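Local coordinates for protein Rv3303c-lpdA (Mycobacterium tuberculosis, PDB 1XDI) that reduces quinones such as menadione with electrons from NADH or NADPH, using one bound FAD per subunit, and may raise resistance to reactive oxygen intermediates, at residues V31-V44 with I101-G115. Sequence-based numbering, arbitrary orientation.
With FAD (flavin-adenine dinucleotide), chain C.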
# COMPACT_ATOMS: atom_id res chain seq x y z
N VAL A 31 -28.92 1.88 -21.78
CA VAL A 31 -28.59 0.46 -21.75
C VAL A 31 -29.77 -0.46 -22.10
O VAL A 31 -30.81 -0.47 -21.47
CB VAL A 31 -28.04 0.07 -20.32
CG1 VAL A 31 -27.26 -1.23 -20.36
CG2 VAL A 31 -27.20 1.21 -19.76
N THR A 32 -29.58 -1.28 -23.11
CA THR A 32 -30.59 -2.26 -23.50
C THR A 32 -30.02 -3.65 -23.30
O THR A 32 -28.93 -3.89 -23.77
CB THR A 32 -30.86 -2.12 -24.96
OG1 THR A 32 -30.91 -0.72 -25.31
CG2 THR A 32 -32.09 -2.86 -25.30
N VAL A 33 -30.71 -4.54 -22.60
CA VAL A 33 -30.25 -5.95 -22.39
C VAL A 33 -31.24 -6.81 -23.17
O VAL A 33 -32.42 -6.77 -22.87
CB VAL A 33 -30.33 -6.42 -20.89
CG1 VAL A 33 -30.09 -7.96 -20.79
CG2 VAL A 33 -29.29 -5.73 -20.05
N ILE A 34 -30.78 -7.54 -24.17
CA ILE A 34 -31.62 -8.45 -24.99
C ILE A 34 -31.19 -9.84 -24.54
O ILE A 34 -30.08 -10.29 -24.83
CB ILE A 34 -31.29 -8.34 -26.47
CG1 ILE A 34 -31.45 -6.87 -26.93
CG2 ILE A 34 -32.03 -9.39 -27.23
CD1 ILE A 34 -30.98 -6.57 -28.33
N ASP A 35 -32.06 -10.50 -23.78
CA ASP A 35 -31.81 -11.83 -23.23
C ASP A 35 -33.01 -12.70 -23.56
O ASP A 35 -34.17 -12.25 -23.49
CB ASP A 35 -31.62 -11.72 -21.71
CG ASP A 35 -31.77 -13.04 -21.01
OD1 ASP A 35 -30.95 -13.97 -21.24
OD2 ASP A 35 -32.74 -13.13 -20.24
N CYS A 36 -32.77 -13.95 -23.92
CA CYS A 36 -33.91 -14.79 -24.29
C CYS A 36 -34.46 -15.61 -23.15
O CYS A 36 -35.67 -15.77 -23.06
CB CYS A 36 -33.58 -15.68 -25.50
SG CYS A 36 -32.16 -16.77 -25.31
N ASP A 37 -33.64 -16.08 -22.24
CA ASP A 37 -34.24 -16.91 -21.20
C ASP A 37 -34.65 -16.25 -19.91
O ASP A 37 -35.34 -16.85 -19.10
CB ASP A 37 -33.36 -18.13 -20.91
CG ASP A 37 -33.19 -19.05 -22.13
OD1 ASP A 37 -34.17 -19.11 -22.93
OD2 ASP A 37 -32.09 -19.69 -22.28
N GLY A 38 -34.24 -15.02 -19.69
CA GLY A 38 -34.62 -14.39 -18.44
C GLY A 38 -33.41 -14.06 -17.62
O GLY A 38 -32.53 -14.92 -17.40
N ILE A 39 -33.40 -12.79 -17.19
CA ILE A 39 -32.37 -12.15 -16.39
C ILE A 39 -31.82 -13.00 -15.26
O ILE A 39 -32.56 -13.42 -14.35
CB ILE A 39 -32.86 -10.84 -15.81
CG1 ILE A 39 -33.50 -10.01 -16.92
CG2 ILE A 39 -31.69 -10.06 -15.22
CD1 ILE A 39 -32.63 -9.71 -18.10
N GLY A 40 -30.51 -13.24 -15.32
CA GLY A 40 -29.84 -14.05 -14.34
C GLY A 40 -29.20 -15.13 -15.16
O GLY A 40 -28.26 -15.81 -14.71
N GLY A 41 -29.72 -15.28 -16.37
CA GLY A 41 -29.22 -16.29 -17.29
C GLY A 41 -29.17 -17.70 -16.72
O GLY A 41 -29.72 -17.98 -15.67
N ALA A 42 -28.48 -18.58 -17.41
CA ALA A 42 -28.35 -19.97 -16.98
C ALA A 42 -27.70 -20.14 -15.64
O ALA A 42 -28.02 -21.08 -14.96
CB ALA A 42 -27.58 -20.81 -18.03
N ALA A 43 -26.78 -19.25 -15.30
CA ALA A 43 -26.11 -19.31 -14.00
C ALA A 43 -27.12 -19.34 -12.86
O ALA A 43 -26.98 -20.10 -11.88
CB ALA A 43 -25.19 -18.11 -13.80
N VAL A 44 -28.14 -18.48 -12.99
CA VAL A 44 -29.20 -18.33 -12.00
C VAL A 44 -30.41 -19.24 -12.20
O VAL A 44 -30.99 -19.76 -11.25
CB VAL A 44 -29.68 -16.87 -12.01
CG1 VAL A 44 -31.10 -16.73 -11.41
CG2 VAL A 44 -28.75 -16.07 -11.24
N ILE A 101 -33.19 -9.54 -9.68
CA ILE A 101 -32.31 -8.89 -10.66
C ILE A 101 -33.05 -8.12 -11.76
O ILE A 101 -32.64 -7.00 -12.19
CB ILE A 101 -31.38 -9.92 -11.35
CG1 ILE A 101 -30.70 -10.79 -10.30
CG2 ILE A 101 -30.25 -9.21 -12.19
CD1 ILE A 101 -29.89 -11.85 -10.96
N THR A 102 -34.13 -8.70 -12.24
CA THR A 102 -34.86 -8.01 -13.27
C THR A 102 -35.34 -6.69 -12.70
O THR A 102 -35.18 -5.64 -13.33
CB THR A 102 -36.07 -8.80 -13.75
OG1 THR A 102 -35.68 -10.17 -13.89
CG2 THR A 102 -36.55 -8.27 -15.09
N ALA A 103 -35.90 -6.74 -11.50
CA ALA A 103 -36.44 -5.54 -10.88
C ALA A 103 -35.36 -4.46 -10.69
O ALA A 103 -35.59 -3.26 -10.90
CB ALA A 103 -37.13 -5.92 -9.56
N GLN A 104 -34.16 -4.88 -10.33
CA GLN A 104 -33.11 -3.91 -10.13
C GLN A 104 -32.75 -3.24 -11.46
O GLN A 104 -32.66 -2.00 -11.51
CB GLN A 104 -31.91 -4.60 -9.57
CG GLN A 104 -30.93 -3.75 -8.82
CD GLN A 104 -29.63 -4.51 -8.56
OE1 GLN A 104 -29.62 -5.76 -8.44
NE2 GLN A 104 -28.54 -3.78 -8.45
N LEU A 105 -32.55 -4.05 -12.51
CA LEU A 105 -32.22 -3.53 -13.84
C LEU A 105 -33.30 -2.56 -14.26
O LEU A 105 -33.01 -1.43 -14.65
CB LEU A 105 -32.17 -4.64 -14.89
CG LEU A 105 -31.12 -5.76 -14.87
CD1 LEU A 105 -31.20 -6.55 -16.18
CD2 LEU A 105 -29.73 -5.17 -14.68
N LEU A 106 -34.55 -3.02 -14.17
CA LEU A 106 -35.73 -2.28 -14.57
C LEU A 106 -35.96 -0.95 -13.88
O LEU A 106 -36.36 0.02 -14.51
CB LEU A 106 -36.96 -3.18 -14.39
CG LEU A 106 -37.71 -3.66 -15.66
CD1 LEU A 106 -36.83 -4.02 -16.85
CD2 LEU A 106 -38.47 -4.84 -15.25
N SER A 107 -35.69 -0.88 -12.58
CA SER A 107 -35.90 0.36 -11.84
C SER A 107 -34.68 1.23 -12.00
O SER A 107 -34.71 2.42 -11.65
CB SER A 107 -36.07 0.08 -10.36
OG SER A 107 -34.82 -0.30 -9.82
N MET A 108 -33.60 0.64 -12.50
CA MET A 108 -32.39 1.41 -12.71
C MET A 108 -32.47 2.02 -14.11
O MET A 108 -31.56 2.72 -14.60
CB MET A 108 -31.14 0.53 -12.54
CG MET A 108 -29.95 1.28 -11.95
SD MET A 108 -29.93 1.33 -10.11
CE MET A 108 -31.46 2.37 -9.65
N GLY A 109 -33.60 1.73 -14.76
CA GLY A 109 -33.85 2.28 -16.07
C GLY A 109 -33.25 1.50 -17.21
O GLY A 109 -33.07 2.02 -18.31
N VAL A 110 -32.92 0.25 -16.97
CA VAL A 110 -32.36 -0.55 -18.03
C VAL A 110 -33.54 -1.10 -18.82
O VAL A 110 -34.52 -1.54 -18.22
CB VAL A 110 -31.49 -1.69 -17.44
CG1 VAL A 110 -31.08 -2.67 -18.49
CG2 VAL A 110 -30.25 -1.08 -16.80
N GLN A 111 -33.47 -1.02 -20.15
CA GLN A 111 -34.52 -1.56 -21.07
C GLN A 111 -34.27 -3.04 -21.36
O GLN A 111 -33.41 -3.38 -22.17
CB GLN A 111 -34.51 -0.81 -22.43
CG GLN A 111 -34.64 0.71 -22.27
CD GLN A 111 -35.70 1.07 -21.26
OE1 GLN A 111 -36.91 0.84 -21.49
NE2 GLN A 111 -35.28 1.58 -20.10
N VAL A 112 -35.01 -3.92 -20.69
CA VAL A 112 -34.86 -5.36 -20.89
C VAL A 112 -35.77 -5.79 -22.03
O VAL A 112 -36.95 -5.43 -22.02
CB VAL A 112 -35.28 -6.12 -19.68
CG1 VAL A 112 -34.94 -7.54 -19.86
CG2 VAL A 112 -34.59 -5.59 -18.50
N ILE A 113 -35.22 -6.51 -23.01
CA ILE A 113 -36.00 -7.04 -24.15
C ILE A 113 -35.86 -8.55 -24.25
O ILE A 113 -34.84 -9.05 -24.69
CB ILE A 113 -35.53 -6.50 -25.52
CG1 ILE A 113 -35.91 -5.03 -25.70
CG2 ILE A 113 -36.12 -7.36 -26.65
CD1 ILE A 113 -35.62 -4.54 -27.08
N ALA A 114 -36.90 -9.27 -23.90
CA ALA A 114 -36.89 -10.74 -23.96
C ALA A 114 -36.85 -11.19 -25.42
O ALA A 114 -37.83 -11.00 -26.16
CB ALA A 114 -38.14 -11.31 -23.24
N GLY A 115 -35.75 -11.82 -25.82
CA GLY A 115 -35.60 -12.25 -27.19
C GLY A 115 -34.18 -12.68 -27.48
O GLY A 115 -33.33 -12.68 -26.61
PA FAD C . -25.08 -17.40 -18.85
O1A FAD C . -24.95 -18.82 -19.37
O2A FAD C . -25.32 -17.24 -17.35
O5B FAD C . -26.22 -16.79 -19.65
C5B FAD C . -26.15 -16.09 -20.89
C4B FAD C . -27.63 -15.93 -21.16
O4B FAD C . -27.87 -15.20 -22.34
C3B FAD C . -28.53 -17.26 -21.31
O3B FAD C . -29.19 -17.65 -20.11
C2B FAD C . -29.46 -16.99 -22.40
O2B FAD C . -30.83 -16.72 -22.09
C1B FAD C . -28.92 -15.77 -23.11
N9A FAD C . -28.58 -15.90 -24.47
C8A FAD C . -27.91 -16.85 -25.21
N7A FAD C . -27.84 -16.57 -26.49
C5A FAD C . -28.50 -15.39 -26.61
C6A FAD C . -28.81 -14.54 -27.69
N6A FAD C . -28.45 -14.81 -28.93
N1A FAD C . -29.53 -13.39 -27.43
C2A FAD C . -29.92 -13.07 -26.19
N3A FAD C . -29.66 -13.84 -25.07
C4A FAD C . -28.92 -15.01 -25.45
N1 FAD C . -19.94 -20.53 -11.51
C2 FAD C . -19.61 -20.03 -10.29
O2 FAD C . -19.01 -18.94 -10.17
N3 FAD C . -19.94 -20.75 -9.16
C4 FAD C . -20.60 -21.94 -9.14
O4 FAD C . -20.84 -22.48 -8.06
C4X FAD C . -20.92 -22.43 -10.34
N5 FAD C . -21.62 -23.67 -10.34
C5X FAD C . -21.97 -24.19 -11.61
C6 FAD C . -22.68 -25.40 -11.71
C7 FAD C . -23.05 -25.97 -12.96
C7M FAD C . -23.85 -27.30 -13.00
C8 FAD C . -22.67 -25.28 -14.15
C8M FAD C . -23.00 -25.81 -15.53
C9 FAD C . -22.00 -24.10 -14.09
C9A FAD C . -21.65 -23.51 -12.88
N10 FAD C . -20.93 -22.22 -12.74
C10 FAD C . -20.60 -21.71 -11.52
C1' FAD C . -20.65 -21.54 -13.95
C2' FAD C . -21.43 -20.28 -14.17
O2' FAD C . -22.86 -20.59 -14.08
C3' FAD C . -21.15 -19.65 -15.51
O3' FAD C . -19.82 -19.20 -15.51
C4' FAD C . -21.96 -18.41 -15.82
O4' FAD C . -23.33 -18.94 -15.85
C5' FAD C . -21.81 -17.81 -17.13
O5' FAD C . -22.57 -16.61 -17.18
P FAD C . -22.80 -15.77 -18.47
O1P FAD C . -23.49 -14.62 -18.03
O2P FAD C . -21.59 -15.56 -19.29
O3P FAD C . -23.72 -16.73 -19.25
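Gly115 and Cys36 meet beside the FAD adenine: Cys36 SG stands above one face of the ring system, 3.7 Å from FAD C4A; Gly115 O lies over that face near C2A, Ile34 O nearer the ring edge there, slightly to the other side. The adenine thus rests at the C-terminal ends of two neighbouring parallel strands, a worked example of dinucleotide binding by a Rossmann-type sheet. Strand 111-114 borders strand 29-35 in parallel register, Thr32 beside Gln111 through Asp35 beside Ala114. Five backbone bonds alternate from strand to strand; the straightest runs from Ile113 N to Val33 O (2.8 Å, 170°), whereas Gly115 N reaches Asp35 O from above the carbonyl plane. Strand 129-134 lies against both Ile34 and Ile113 on their face, strand 140-145 against Ile113.

On the opposite face, Ile39 fills the angle between helix 101-107 and the sheet. Its CG2, anti to the backbone N, packs 3.5 Å from Ile101 CG2 and meets Leu105 CD1 tip to tip. The other branch carries CD1 to 3.6 Å from Val112 CG1, and CB passes Thr102 OG1, whose polar partner is Ser98 O one turn earlier. Val110 CG1 extends this apolar layer by touching Val33 CG2. Beyond Ile39, a type II turn from Gly38 to Gly41 leads into the short helix at 41-45; helix 83-107 belongs to the crossover joining the two strands.

Asp35 is turned with CG anti to its N (chi1 163°), which brings OD1 2.9 Å from FAD O2B; that hydroxyl donates to OD1 and accepts from Asp37 N, using both its roles. Ala43 N meets phosphate oxygen O2A at 3.2 Å. Carboxylate on ribose and amide on phosphate thus let this strand-turn-helix unit contribute much of the grip on the ADP half of FAD.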